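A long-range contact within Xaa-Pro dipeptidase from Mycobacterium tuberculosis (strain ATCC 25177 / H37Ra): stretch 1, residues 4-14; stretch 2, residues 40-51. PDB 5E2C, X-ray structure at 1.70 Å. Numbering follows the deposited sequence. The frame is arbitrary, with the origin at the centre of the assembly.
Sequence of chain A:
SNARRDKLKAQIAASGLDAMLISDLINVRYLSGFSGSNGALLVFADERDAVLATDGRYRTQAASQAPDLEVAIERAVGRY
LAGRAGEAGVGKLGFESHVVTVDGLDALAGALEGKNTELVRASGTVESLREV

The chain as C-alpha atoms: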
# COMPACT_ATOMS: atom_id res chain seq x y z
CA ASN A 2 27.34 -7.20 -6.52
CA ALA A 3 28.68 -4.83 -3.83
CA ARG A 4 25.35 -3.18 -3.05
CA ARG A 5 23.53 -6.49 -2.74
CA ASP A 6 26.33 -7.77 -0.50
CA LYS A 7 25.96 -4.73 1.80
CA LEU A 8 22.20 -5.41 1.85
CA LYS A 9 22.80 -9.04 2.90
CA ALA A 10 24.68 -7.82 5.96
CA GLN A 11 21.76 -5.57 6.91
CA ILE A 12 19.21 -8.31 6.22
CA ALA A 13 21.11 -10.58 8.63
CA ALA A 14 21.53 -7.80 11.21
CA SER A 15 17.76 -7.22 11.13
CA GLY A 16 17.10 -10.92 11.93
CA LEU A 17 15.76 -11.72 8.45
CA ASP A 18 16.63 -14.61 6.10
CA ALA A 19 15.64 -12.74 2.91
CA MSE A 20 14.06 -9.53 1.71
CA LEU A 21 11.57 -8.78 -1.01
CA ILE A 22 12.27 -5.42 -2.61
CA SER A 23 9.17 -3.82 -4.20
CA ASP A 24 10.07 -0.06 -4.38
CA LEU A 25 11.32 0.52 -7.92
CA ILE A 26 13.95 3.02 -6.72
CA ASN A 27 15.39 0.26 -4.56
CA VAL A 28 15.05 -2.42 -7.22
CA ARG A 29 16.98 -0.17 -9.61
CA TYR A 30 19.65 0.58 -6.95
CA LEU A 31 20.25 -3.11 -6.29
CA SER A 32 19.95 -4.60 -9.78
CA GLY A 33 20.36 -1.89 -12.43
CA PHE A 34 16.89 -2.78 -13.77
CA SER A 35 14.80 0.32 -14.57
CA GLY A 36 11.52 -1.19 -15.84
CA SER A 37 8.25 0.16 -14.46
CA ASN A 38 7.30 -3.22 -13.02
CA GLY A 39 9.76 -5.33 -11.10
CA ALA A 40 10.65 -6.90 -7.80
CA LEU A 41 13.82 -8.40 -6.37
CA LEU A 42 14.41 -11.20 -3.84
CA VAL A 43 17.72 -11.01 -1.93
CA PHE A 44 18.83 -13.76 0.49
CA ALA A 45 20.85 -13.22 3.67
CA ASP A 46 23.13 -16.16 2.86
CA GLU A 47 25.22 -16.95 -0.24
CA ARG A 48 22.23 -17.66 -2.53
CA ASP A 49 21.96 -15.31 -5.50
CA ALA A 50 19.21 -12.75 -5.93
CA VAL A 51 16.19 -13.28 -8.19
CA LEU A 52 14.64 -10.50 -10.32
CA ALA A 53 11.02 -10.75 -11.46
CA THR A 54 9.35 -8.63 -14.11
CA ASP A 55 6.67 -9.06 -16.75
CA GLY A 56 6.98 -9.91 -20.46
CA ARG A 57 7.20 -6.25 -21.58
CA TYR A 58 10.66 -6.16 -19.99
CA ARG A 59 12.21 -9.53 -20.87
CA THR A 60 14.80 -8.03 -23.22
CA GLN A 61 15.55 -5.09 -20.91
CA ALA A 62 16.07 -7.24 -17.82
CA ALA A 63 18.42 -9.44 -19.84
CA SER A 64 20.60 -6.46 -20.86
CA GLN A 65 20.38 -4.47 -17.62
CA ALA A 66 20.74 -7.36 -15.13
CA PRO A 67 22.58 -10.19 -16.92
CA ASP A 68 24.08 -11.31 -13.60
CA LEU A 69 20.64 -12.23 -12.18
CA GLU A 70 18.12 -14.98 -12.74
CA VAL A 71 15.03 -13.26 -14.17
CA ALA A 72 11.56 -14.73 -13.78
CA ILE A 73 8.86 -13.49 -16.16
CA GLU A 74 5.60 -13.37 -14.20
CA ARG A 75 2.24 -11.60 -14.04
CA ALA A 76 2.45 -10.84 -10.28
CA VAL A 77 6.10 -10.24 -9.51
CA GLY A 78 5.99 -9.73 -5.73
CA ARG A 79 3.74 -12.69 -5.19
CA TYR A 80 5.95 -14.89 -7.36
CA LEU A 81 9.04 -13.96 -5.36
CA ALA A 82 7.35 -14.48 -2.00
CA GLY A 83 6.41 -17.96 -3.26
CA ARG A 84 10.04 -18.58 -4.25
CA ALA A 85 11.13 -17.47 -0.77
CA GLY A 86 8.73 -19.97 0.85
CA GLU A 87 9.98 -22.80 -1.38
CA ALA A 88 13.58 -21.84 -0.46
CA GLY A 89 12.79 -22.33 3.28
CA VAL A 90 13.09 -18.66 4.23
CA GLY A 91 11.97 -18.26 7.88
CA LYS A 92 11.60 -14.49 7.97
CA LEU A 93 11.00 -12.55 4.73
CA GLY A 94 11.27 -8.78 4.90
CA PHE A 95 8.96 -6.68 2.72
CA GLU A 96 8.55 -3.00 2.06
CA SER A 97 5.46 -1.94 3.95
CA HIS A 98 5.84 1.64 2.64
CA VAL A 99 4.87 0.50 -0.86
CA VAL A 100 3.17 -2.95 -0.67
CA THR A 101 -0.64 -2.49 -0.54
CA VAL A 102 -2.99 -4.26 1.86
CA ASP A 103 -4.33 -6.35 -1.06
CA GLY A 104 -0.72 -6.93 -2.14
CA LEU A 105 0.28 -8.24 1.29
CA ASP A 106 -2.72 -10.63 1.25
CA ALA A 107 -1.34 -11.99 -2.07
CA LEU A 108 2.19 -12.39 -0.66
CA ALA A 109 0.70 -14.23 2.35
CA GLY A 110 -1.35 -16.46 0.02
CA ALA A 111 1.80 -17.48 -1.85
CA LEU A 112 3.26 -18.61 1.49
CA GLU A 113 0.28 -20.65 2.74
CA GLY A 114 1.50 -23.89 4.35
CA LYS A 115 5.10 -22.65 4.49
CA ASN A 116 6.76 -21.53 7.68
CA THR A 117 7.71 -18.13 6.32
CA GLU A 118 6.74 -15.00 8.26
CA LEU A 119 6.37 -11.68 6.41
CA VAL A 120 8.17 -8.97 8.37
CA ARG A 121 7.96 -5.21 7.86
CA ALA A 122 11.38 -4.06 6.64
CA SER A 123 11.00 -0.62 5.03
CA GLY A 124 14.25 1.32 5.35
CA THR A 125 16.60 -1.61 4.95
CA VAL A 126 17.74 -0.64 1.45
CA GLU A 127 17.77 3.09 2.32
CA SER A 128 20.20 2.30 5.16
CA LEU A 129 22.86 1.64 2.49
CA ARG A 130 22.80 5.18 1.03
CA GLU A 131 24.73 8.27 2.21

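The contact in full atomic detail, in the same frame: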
# COMPACT_ATOMS: atom_id res chain seq x y z
N ARG A 4 26.51 -3.75 -3.73
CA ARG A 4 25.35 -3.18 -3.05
C ARG A 4 24.53 -4.31 -2.47
O ARG A 4 24.09 -4.23 -1.33
CB ARG A 4 24.50 -2.34 -4.01
CG ARG A 4 25.16 -1.03 -4.41
CD ARG A 4 24.41 -0.41 -5.57
NE ARG A 4 25.04 0.82 -5.99
CZ ARG A 4 24.55 1.64 -6.92
NH1 ARG A 4 23.41 1.37 -7.54
NH2 ARG A 4 25.21 2.75 -7.22
N ARG A 5 24.33 -5.37 -3.24
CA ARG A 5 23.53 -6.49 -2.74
C ARG A 5 24.25 -7.14 -1.57
O ARG A 5 23.62 -7.56 -0.62
CB ARG A 5 23.21 -7.52 -3.82
CG ARG A 5 22.23 -6.96 -4.85
CD ARG A 5 21.60 -8.00 -5.76
NE ARG A 5 22.56 -8.75 -6.58
CZ ARG A 5 22.95 -8.43 -7.82
NH1 ARG A 5 23.82 -9.23 -8.45
NH2 ARG A 5 22.53 -7.32 -8.42
N ASP A 6 25.58 -7.22 -1.63
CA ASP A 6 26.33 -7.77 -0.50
C ASP A 6 26.18 -6.91 0.77
O ASP A 6 26.04 -7.45 1.88
CB ASP A 6 27.81 -7.95 -0.85
CG ASP A 6 28.06 -9.13 -1.79
OD1 ASP A 6 27.14 -9.93 -2.06
OD2 ASP A 6 29.20 -9.26 -2.27
N LYS A 7 26.20 -5.60 0.64
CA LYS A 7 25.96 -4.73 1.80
C LYS A 7 24.55 -4.96 2.33
O LYS A 7 24.34 -5.00 3.55
CB LYS A 7 26.18 -3.26 1.48
CG LYS A 7 27.63 -2.91 1.22
CD LYS A 7 27.82 -1.42 1.04
CE LYS A 7 29.29 -1.04 1.09
NZ LYS A 7 30.11 -1.79 0.10
N LEU A 8 23.58 -5.12 1.43
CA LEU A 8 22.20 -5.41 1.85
C LEU A 8 22.12 -6.72 2.64
O LEU A 8 21.45 -6.77 3.67
CB LEU A 8 21.25 -5.46 0.66
CG LEU A 8 19.78 -5.70 1.01
CD1 LEU A 8 19.26 -4.60 1.92
CD2 LEU A 8 18.93 -5.80 -0.25
N LYS A 9 22.81 -7.76 2.19
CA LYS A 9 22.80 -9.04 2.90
C LYS A 9 23.22 -8.87 4.35
O LYS A 9 22.60 -9.45 5.24
CB LYS A 9 23.69 -10.07 2.23
CG LYS A 9 23.17 -10.49 0.87
CD LYS A 9 23.99 -11.63 0.30
CE LYS A 9 23.43 -12.07 -1.04
NZ LYS A 9 23.91 -13.41 -1.41
N ALA A 10 24.23 -8.06 4.59
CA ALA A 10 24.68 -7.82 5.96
C ALA A 10 23.57 -7.17 6.79
O ALA A 10 23.37 -7.51 7.96
CB ALA A 10 25.93 -6.93 5.96
N GLN A 11 22.85 -6.23 6.20
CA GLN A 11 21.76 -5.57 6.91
C GLN A 11 20.55 -6.49 7.11
O GLN A 11 19.89 -6.46 8.16
CB GLN A 11 21.33 -4.28 6.22
CG GLN A 11 20.47 -3.41 7.11
CD GLN A 11 21.16 -3.12 8.44
OE1 GLN A 11 22.25 -2.56 8.46
NE2 GLN A 11 20.55 -3.55 9.55
N ILE A 12 20.26 -7.33 6.11
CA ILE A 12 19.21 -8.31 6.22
C ILE A 12 19.50 -9.19 7.45
O ILE A 12 18.64 -9.39 8.32
CB ILE A 12 19.09 -9.15 4.92
CG1 ILE A 12 18.60 -8.26 3.77
CG2 ILE A 12 18.13 -10.32 5.08
CD1 ILE A 12 18.58 -8.95 2.43
N ALA A 13 20.73 -9.68 7.54
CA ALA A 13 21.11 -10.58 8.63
C ALA A 13 21.06 -9.85 9.96
O ALA A 13 20.57 -10.41 10.96
CB ALA A 13 22.49 -11.16 8.37
N ALA A 14 21.55 -8.62 9.99
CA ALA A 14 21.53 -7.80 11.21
C ALA A 14 20.12 -7.51 11.72
O ALA A 14 19.92 -7.29 12.91
CB ALA A 14 22.27 -6.49 10.98
N ALA A 40 10.41 -6.64 -9.20
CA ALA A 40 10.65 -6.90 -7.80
C ALA A 40 11.90 -7.76 -7.71
O ALA A 40 12.30 -8.40 -8.68
CB ALA A 40 9.46 -7.61 -7.17
N LEU A 41 12.53 -7.74 -6.55
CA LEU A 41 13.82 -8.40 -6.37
C LEU A 41 13.79 -9.15 -5.05
O LEU A 41 13.31 -8.62 -4.04
CB LEU A 41 14.93 -7.35 -6.36
CG LEU A 41 16.36 -7.87 -6.30
CD1 LEU A 41 16.70 -8.53 -7.62
CD2 LEU A 41 17.31 -6.74 -5.98
N LEU A 42 14.25 -10.39 -5.07
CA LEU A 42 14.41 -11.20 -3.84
C LEU A 42 15.91 -11.33 -3.51
O LEU A 42 16.68 -11.80 -4.34
CB LEU A 42 13.78 -12.57 -4.04
CG LEU A 42 13.88 -13.60 -2.92
CD1 LEU A 42 13.24 -13.05 -1.64
CD2 LEU A 42 13.26 -14.93 -3.33
N VAL A 43 16.33 -10.88 -2.33
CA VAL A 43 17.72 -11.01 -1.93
C VAL A 43 17.78 -11.85 -0.66
O VAL A 43 17.05 -11.56 0.29
CB VAL A 43 18.35 -9.63 -1.65
CG1 VAL A 43 19.79 -9.76 -1.20
CG2 VAL A 43 18.27 -8.77 -2.90
N PHE A 44 18.66 -12.87 -0.67
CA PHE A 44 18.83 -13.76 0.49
C PHE A 44 19.93 -13.28 1.42
O PHE A 44 20.88 -12.64 0.98
CB PHE A 44 19.17 -15.18 0.04
CG PHE A 44 18.10 -15.83 -0.81
CD1 PHE A 44 18.13 -15.70 -2.19
CD2 PHE A 44 17.08 -16.59 -0.24
CE1 PHE A 44 17.17 -16.31 -2.98
CE2 PHE A 44 16.10 -17.19 -1.03
CZ PHE A 44 16.15 -17.05 -2.40
N ALA A 45 19.82 -13.61 2.70
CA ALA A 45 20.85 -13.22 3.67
C ALA A 45 22.13 -14.02 3.43
O ALA A 45 23.25 -13.51 3.61
CB ALA A 45 20.36 -13.41 5.09
N ASP A 46 21.98 -15.27 3.00
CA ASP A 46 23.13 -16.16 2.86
C ASP A 46 23.71 -16.06 1.44
O ASP A 46 23.46 -15.07 0.74
CB ASP A 46 22.78 -17.59 3.31
CG ASP A 46 21.83 -18.32 2.37
OD1 ASP A 46 21.44 -17.78 1.31
OD2 ASP A 46 21.46 -19.46 2.72
N GLU A 47 24.48 -17.05 1.02
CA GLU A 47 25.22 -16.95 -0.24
C GLU A 47 24.37 -17.15 -1.50
O GLU A 47 24.89 -17.00 -2.60
CB GLU A 47 26.41 -17.94 -0.24
CG GLU A 47 27.52 -17.53 0.71
CD GLU A 47 28.16 -16.19 0.35
OE1 GLU A 47 28.58 -16.03 -0.82
OE2 GLU A 47 28.24 -15.30 1.22
N ARG A 48 23.09 -17.46 -1.35
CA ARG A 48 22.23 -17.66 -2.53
C ARG A 48 22.08 -16.35 -3.31
O ARG A 48 22.03 -15.28 -2.74
CB ARG A 48 20.85 -18.17 -2.12
CG ARG A 48 20.85 -19.62 -1.66
CD ARG A 48 19.51 -20.05 -1.08
NE ARG A 48 19.25 -19.47 0.23
CZ ARG A 48 18.22 -19.79 1.01
NH1 ARG A 48 17.35 -20.72 0.64
NH2 ARG A 48 18.07 -19.20 2.19
N ASP A 49 22.05 -16.47 -4.63
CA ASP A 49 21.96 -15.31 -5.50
C ASP A 49 20.54 -14.76 -5.55
O ASP A 49 19.55 -15.49 -5.37
CB ASP A 49 22.40 -15.64 -6.93
CG ASP A 49 23.87 -16.03 -7.02
OD1 ASP A 49 24.71 -15.46 -6.27
OD2 ASP A 49 24.17 -16.89 -7.87
N ALA A 50 20.47 -13.47 -5.85
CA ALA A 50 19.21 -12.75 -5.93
C ALA A 50 18.40 -13.15 -7.15
O ALA A 50 18.94 -13.65 -8.14
CB ALA A 50 19.47 -11.25 -5.93
N VAL A 51 17.09 -12.97 -7.07
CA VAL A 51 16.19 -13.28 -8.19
C VAL A 51 15.39 -12.03 -8.54
O VAL A 51 14.75 -11.43 -7.66
CB VAL A 51 15.24 -14.45 -7.84
CG1 VAL A 51 14.40 -14.83 -9.04
CG2 VAL A 51 16.03 -15.65 -7.31
O HOH W 1 23.42 -12.20 -7.03
O HOH W 2 24.07 -12.04 5.53
O HOH W 3 25.09 -14.24 -3.80

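The ammonium of Lys9 is held by backbone carbonyls rather than by a carboxylate of the other stretch: Lys9 NZ donates to Asp46 O at 2.8 Å and to Arg48 O at 3.0 Å. A third polar partner is water 3, which accepts from Lys9 NZ at 2.8 Å. The CA-to-CB bond of Lys9 points sideways, yet an m, t, t, t side chain carries the amine into the turn after strand 40-44. Its aliphatic part packs on the way, with Lys9 CG 4.0 Å from Val43 CG1, so a long chain with a charged tip suits this place. The turn has its own brace, a salt bridge from Arg48 NE to Asp46 OD1 at 3.0 Å.

Beside this polar site lies an apolar patch. Val43 points toward the helix; its CG2 lies 4.0 Å from Leu8 CD2 and its CG1 3.9 Å from Ile12 CD1. Ile12 CG2 also meets Ala45 CB at 3.8 Å, where the small side chain accompanies a close backbone approach: the CA atoms of Lys9 and Ala45 are 4.7 Å apart. Further along, Arg5 CD rests 3.9 Å from Ala50 CB, while its guanidinium is hydrogen-bonded elsewhere in the structure. Helix and strand axes cross at -66°, and the stretches together bury 463 Å².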